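Local coordinates for putative aliphatic sulfonates-binding protein (Escherichia coli, PDB 2X26) that serves as the putative periplasmic substrate-binding component of an ABC-type transport system for aliphatic sulfonates, at residues Met16-Ser21 against Glu221-Leu226; Val75-Glu80 against Pro193-Asn198. All coordinates share one frame; numbering follows the deposited sequence. Where two conformers were deposited one is given.

Contact 1: Met16-Ser21 against Glu221-Leu226; sequences MVLAKS and EQSIAL
L18 and S21 meet S223 and L226 through branched carbons and hydroxyls; no ring, amide or carboxylate takes part, so there are no faces or edges to assign. L226 has the largest share of the buried surface. Its CG stands anti to its own backbone N (chi1 170°), which puts CD2 between L18 and S21, while CD1 turns to S21 alone. CD2 lies 3.9 Å from L18 CG, and the two leucine side chains cross obliquely. The same CD2 is 3.6 Å from S21 CB. L18 and S21 were each modelled in two conformers, so the distances are those of the conformer given, and the shorter approach of the S21 hydroxyl to the L226 methyls is doubtful.

The helices 14-21 and 220-231 that carry these residues run nearly perpendicular, their short axes 99° apart and 11.3 Å at closest approach. The first follows strand 4-9 in the lobe of a periplasmic binding protein that holds the N-terminus; the second lies among those after strand 186-191, by which the chain has returned there. V17 extends the seam along helix 220-231, touching L227 and T230.

S223 OG lies 3.4 Å from L18 CD2 in that conformer and is hydrogen-bonded to Q219 O, just before helix 220-231. Replacing L226 by an alanine is likely to open a gap between the helices and leave L18 CG and S21 CB without their apolar partner.

Contact 2: Val75-Glu80 against Pro193-Asn198; sequences VYVGVE and PYAEKN
Y194 O, the carbonyl just before the A195 that touches V75 and V77, accepts two donors from N198: the backbone N at 3.0 Å and the side-chain ND2 at 3.1 Å. The ND2 bond arrives in the carbonyl plane on a lone pair, with a C=O...donor angle of 130°. It is bent at the hydrogen (138°), and the acceptor sits tilted out of the N198 amide plane. ND2 also lies 3.4 Å above the plane of the Y194 ring, over its centre, so one amide nitrogen meets both the carbonyl and the ring of the same residue as the helix ends.

The contact with the strand is wholly apolar and small, 72 Å² in all. A195 CB points at the strand and touches V77 CG1 at 3.9 Å and, less closely, V75 CG2 at 4.2 Å. V77 has CG1 anti to its carbonyl carbon (chi1 -72°), and this is the branch that reaches A195. The three residues are buried, and L206 of helix 199-218 adds to the cover over V77.

The strand is irregular at the contact itself: V77, which touches A195, and G78 both face Y188 of strand 186-191, a classic beta bulge. Helix 192-197 follows directly from strand 186-191, which pairs antiparallel with 74-80, and it folds back over that neighbouring strand. The sheet order 33-38, 4-9, 56-59, 186-191, 74-80, with 186-191 antiparallel to its neighbours, is characteristic of a lobe of a type II periplasmic binding protein.

In the fold
Both contacts involve the lobe built on the sheet of strands 4-9 and 74-80, with centres 24 Å apart and no direct touch. Contact 2 is the more internal, every touching residue being buried, and joins a helix to strand 74-80. Contact 1 is only partly buried and joins two helices, but covers more area, 184 against 72 Å². Neither pair of segments is linked by hydrogen bonds; contact 1 sets leucine methyls beside serine hydroxyls, with S21 and L226 partly exposed, while contact 2 is alanine on valine. Helix 199-218 borders both, touching L18 in one and V77 in the other. Along the chain, contact 2 is nested within the loop closed by contact 1.

Contact 1: Met16-Ser21 against Glu221-Leu226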
loop_
_atom_site.group_PDB
_atom_site.type_symbol
_atom_site.label_atom_id
_atom_site.label_comp_id
_atom_site.label_asym_id
_atom_site.label_seq_id
_atom_site.Cartn_x
_atom_site.Cartn_y
_atom_site.Cartn_z
ATOM N N MET A 16 3.491 -6.924 6.772
ATOM C CA MET A 16 4.537 -6.395 7.624
ATOM C C MET A 16 4.177 -6.481 9.107
ATOM O O MET A 16 5.000 -6.949 9.909
ATOM C CB MET A 16 4.888 -4.963 7.237
ATOM C CG MET A 16 5.696 -4.931 5.953
ATOM S SD MET A 16 6.160 -3.207 5.659
ATOM C CE MET A 16 7.314 -3.433 4.359
ATOM N N VAL A 17 2.979 -6.066 9.450
ATOM C CA VAL A 17 2.573 -5.979 10.880
ATOM C C VAL A 17 2.539 -7.384 11.499
ATOM O O VAL A 17 3.046 -7.579 12.623
ATOM C CB VAL A 17 1.220 -5.256 11.023
ATOM C CG1 VAL A 17 0.595 -5.403 12.442
ATOM C CG2 VAL A 17 1.424 -3.739 10.728
ATOM N N LEU A 18 1.961 -8.351 10.778
ATOM C CA LEU A 18 1.946 -9.728 11.283
ATOM C C LEU A 18 3.355 -10.319 11.323
ATOM O O LEU A 18 3.706 -10.967 12.295
ATOM C CB LEU A 18 0.991 -10.636 10.509
ATOM C CG LEU A 18 -0.372 -10.631 11.200
ATOM C CD1 LEU A 18 -1.141 -9.389 10.830
ATOM C CD2 LEU A 18 -1.148 -11.883 10.871
ATOM N N ALA A 19 4.180 -10.053 10.296
ATOM C CA ALA A 19 5.574 -10.536 10.351
ATOM C C ALA A 19 6.309 -9.978 11.576
ATOM O O ALA A 19 7.095 -10.693 12.227
ATOM C CB ALA A 19 6.359 -10.148 9.062
ATOM N N LYS A 20 6.122 -8.696 11.820
ATOM C CA LYS A 20 6.760 -8.027 12.962
ATOM C C LYS A 20 6.306 -8.641 14.288
ATOM O O LYS A 20 7.124 -9.023 15.126
ATOM C CB LYS A 20 6.453 -6.510 12.914
ATOM C CG LYS A 20 7.008 -5.744 14.118
ATOM C CD LYS A 20 6.455 -4.293 14.147
ATOM C CE LYS A 20 7.061 -3.508 15.337
ATOM N NZ LYS A 20 6.512 -3.947 16.682
ATOM N N SER A 21 5.000 -8.819 14.422
ATOM C CA SER A 21 4.427 -9.334 15.660
ATOM C C SER A 21 4.928 -10.740 15.950
ATOM O O SER A 21 5.204 -11.100 17.127
ATOM C CB SER A 21 2.909 -9.346 15.553
ATOM O OG SER A 21 2.416 -8.026 15.583
ATOM N N GLU A 221 -8.597 -15.725 14.556
ATOM C CA GLU A 221 -8.875 -15.207 15.888
ATOM C C GLU A 221 -7.690 -14.430 16.484
ATOM O O GLU A 221 -7.861 -13.311 17.005
ATOM C CB GLU A 221 -9.256 -16.362 16.835
ATOM C CG GLU A 221 -9.608 -15.942 18.244
ATOM C CD GLU A 221 -9.821 -17.144 19.208
ATOM O OE1 GLU A 221 -9.373 -18.290 18.938
ATOM O OE2 GLU A 221 -10.404 -16.946 20.295
ATOM N N GLN A 222 -6.510 -15.040 16.401
ATOM C CA GLN A 222 -5.293 -14.446 16.957
ATOM C C GLN A 222 -4.957 -13.174 16.191
ATOM O O GLN A 222 -4.574 -12.155 16.801
ATOM C CB GLN A 222 -4.153 -15.429 16.847
ATOM C CG GLN A 222 -2.792 -14.830 17.071
ATOM C CD GLN A 222 -1.675 -15.827 16.802
ATOM O OE1 GLN A 222 -1.330 -16.120 15.636
ATOM N NE2 GLN A 222 -1.113 -16.365 17.876
ATOM N N SER A 223 -5.124 -13.221 14.870
ATOM C CA SER A 223 -4.736 -12.067 14.040
ATOM C C SER A 223 -5.720 -10.876 14.284
ATOM O O SER A 223 -5.337 -9.694 14.324
ATOM C CB SER A 223 -4.709 -12.469 12.566
ATOM O OG SER A 223 -3.740 -13.470 12.292
ATOM N N ILE A 224 -6.991 -11.191 14.528
ATOM C CA ILE A 224 -7.954 -10.124 14.804
ATOM C C ILE A 224 -7.605 -9.440 16.127
ATOM O O ILE A 224 -7.633 -8.190 16.222
ATOM C CB ILE A 224 -9.423 -10.670 14.811
ATOM C CG1 ILE A 224 -9.873 -10.880 13.362
ATOM C CG2 ILE A 224 -10.339 -9.704 15.642
ATOM C CD1 ILE A 224 -11.234 -11.677 13.276
ATOM N N ALA A 225 -7.233 -10.228 17.124
ATOM C CA ALA A 225 -6.856 -9.671 18.407
ATOM C C ALA A 225 -5.614 -8.769 18.270
ATOM O O ALA A 225 -5.575 -7.631 18.796
ATOM C CB ALA A 225 -6.603 -10.801 19.399
ATOM N N LEU A 226 -4.627 -9.245 17.503
ATOM C CA LEU A 226 -3.407 -8.472 17.253
ATOM C C LEU A 226 -3.703 -7.136 16.598
ATOM O O LEU A 226 -3.283 -6.090 17.094
ATOM C CB LEU A 226 -2.437 -9.279 16.407
ATOM C CG LEU A 226 -1.286 -8.420 15.927
ATOM C CD1 LEU A 226 -0.342 -8.135 17.095
ATOM C CD2 LEU A 226 -0.606 -9.126 14.774
#

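Contact 2: Val75-Glu80 against Pro193-Asn198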
loop_
_atom_site.group_PDB
_atom_site.type_symbol
_atom_site.label_atom_id
_atom_site.label_comp_id
_atom_site.label_asym_id
_atom_site.label_seq_id
_atom_site.Cartn_x
_atom_site.Cartn_y
_atom_site.Cartn_z
ATOM N N VAL A 75 12.371 1.961 -6.480
ATOM C CA VAL A 75 11.922 0.925 -7.412
ATOM C C VAL A 75 10.828 0.108 -6.769
ATOM O O VAL A 75 10.848 -0.105 -5.528
ATOM C CB VAL A 75 13.070 0.006 -7.844
ATOM C CG1 VAL A 75 14.071 0.797 -8.679
ATOM C CG2 VAL A 75 13.779 -0.665 -6.671
ATOM N N TYR A 76 9.890 -0.365 -7.607
ATOM C CA TYR A 76 8.856 -1.288 -7.156
ATOM C C TYR A 76 9.463 -2.688 -7.115
ATOM O O TYR A 76 9.841 -3.241 -8.161
ATOM C CB TYR A 76 7.697 -1.288 -8.146
ATOM C CG TYR A 76 7.019 0.046 -8.356
ATOM C CD1 TYR A 76 5.934 0.450 -7.542
ATOM C CD2 TYR A 76 7.401 0.870 -9.378
ATOM C CE1 TYR A 76 5.283 1.686 -7.746
ATOM C CE2 TYR A 76 6.774 2.118 -9.602
ATOM C CZ TYR A 76 5.715 2.516 -8.776
ATOM O OH TYR A 76 5.072 3.727 -8.990
ATOM N N VAL A 77 9.579 -3.244 -5.925
ATOM C CA VAL A 77 10.140 -4.572 -5.769
ATOM C C VAL A 77 9.062 -5.676 -5.716
ATOM O O VAL A 77 9.374 -6.841 -5.970
ATOM C CB VAL A 77 11.123 -4.724 -4.555
ATOM C CG1 VAL A 77 12.499 -4.004 -4.815
ATOM C CG2 VAL A 77 10.451 -4.324 -3.208
ATOM N N GLY A 78 7.823 -5.326 -5.377
ATOM C CA GLY A 78 6.767 -6.341 -5.221
ATOM C C GLY A 78 5.415 -5.680 -5.265
ATOM O O GLY A 78 5.273 -4.511 -4.913
ATOM N N VAL A 79 4.396 -6.456 -5.618
ATOM C CA VAL A 79 3.006 -5.920 -5.645
ATOM C C VAL A 79 2.040 -6.952 -5.032
ATOM O O VAL A 79 2.234 -8.183 -5.128
ATOM C CB VAL A 79 2.551 -5.547 -7.105
ATOM C CG1 VAL A 79 2.591 -6.800 -8.053
ATOM C CG2 VAL A 79 1.164 -4.855 -7.115
ATOM N N GLU A 80 1.040 -6.442 -4.329
ATOM C CA GLU A 80 -0.058 -7.264 -3.746
ATOM C C GLU A 80 -1.327 -6.977 -4.547
ATOM O O GLU A 80 -1.454 -5.888 -5.128
ATOM C CB GLU A 80 -0.307 -6.799 -2.314
ATOM C CG GLU A 80 0.862 -7.039 -1.425
ATOM C CD GLU A 80 0.848 -6.360 -0.060
ATOM O OE1 GLU A 80 0.744 -5.105 0.105
ATOM O OE2 GLU A 80 1.116 -7.094 0.882
ATOM N N PRO A 193 19.843 0.595 -5.419
ATOM C CA PRO A 193 21.101 -0.071 -5.099
ATOM C C PRO A 193 20.906 -1.147 -4.047
ATOM O O PRO A 193 21.579 -2.193 -4.106
ATOM C CB PRO A 193 21.961 1.081 -4.535
ATOM C CG PRO A 193 21.463 2.252 -5.193
ATOM C CD PRO A 193 19.954 2.052 -5.231
ATOM N N TYR A 194 19.972 -0.940 -3.110
ATOM C CA TYR A 194 19.741 -1.944 -2.065
ATOM C C TYR A 194 19.096 -3.177 -2.642
ATOM O O TYR A 194 19.432 -4.274 -2.233
ATOM C CB TYR A 194 18.812 -1.410 -0.959
ATOM C CG TYR A 194 18.666 -2.277 0.283
ATOM C CD1 TYR A 194 19.555 -2.142 1.355
ATOM C CD2 TYR A 194 17.632 -3.218 0.404
ATOM C CE1 TYR A 194 19.432 -2.913 2.523
ATOM C CE2 TYR A 194 17.518 -4.027 1.573
ATOM C CZ TYR A 194 18.406 -3.858 2.629
ATOM O OH TYR A 194 18.274 -4.599 3.802
ATOM N N ALA A 195 18.161 -2.984 -3.569
ATOM C CA ALA A 195 17.483 -4.113 -4.190
ATOM C C ALA A 195 18.508 -4.918 -5.036
ATOM O O ALA A 195 18.491 -6.158 -4.995
ATOM C CB ALA A 195 16.355 -3.609 -5.050
ATOM N N GLU A 196 19.368 -4.206 -5.778
ATOM C CA GLU A 196 20.333 -4.885 -6.649
ATOM C C GLU A 196 21.413 -5.636 -5.872
ATOM O O GLU A 196 21.829 -6.735 -6.290
ATOM C CB GLU A 196 20.919 -3.909 -7.673
ATOM C CG GLU A 196 19.879 -3.491 -8.722
ATOM C CD GLU A 196 19.692 -4.557 -9.792
ATOM O OE1 GLU A 196 20.649 -5.327 -10.032
ATOM O OE2 GLU A 196 18.599 -4.615 -10.392
ATOM N N LYS A 197 21.831 -5.075 -4.741
ATOM C CA LYS A 197 22.831 -5.668 -3.871
ATOM C C LYS A 197 22.267 -6.838 -3.085
ATOM O O LYS A 197 23.017 -7.748 -2.712
ATOM C CB LYS A 197 23.302 -4.622 -2.858
ATOM C CG LYS A 197 24.363 -5.169 -1.936
ATOM C CD LYS A 197 25.225 -4.100 -1.335
ATOM C CE LYS A 197 26.666 -4.635 -1.203
ATOM N NZ LYS A 197 27.555 -3.691 -0.456
ATOM N N ASN A 198 20.964 -6.786 -2.767
ATOM C CA ASN A 198 20.383 -7.758 -1.836
ATOM C C ASN A 198 19.186 -8.510 -2.429
ATOM O O ASN A 198 18.206 -8.789 -1.736
ATOM C CB ASN A 198 19.969 -7.071 -0.521
ATOM C CG ASN A 198 21.142 -6.362 0.165
ATOM O OD1 ASN A 198 22.037 -7.017 0.654
ATOM N ND2 ASN A 198 21.116 -5.022 0.215
#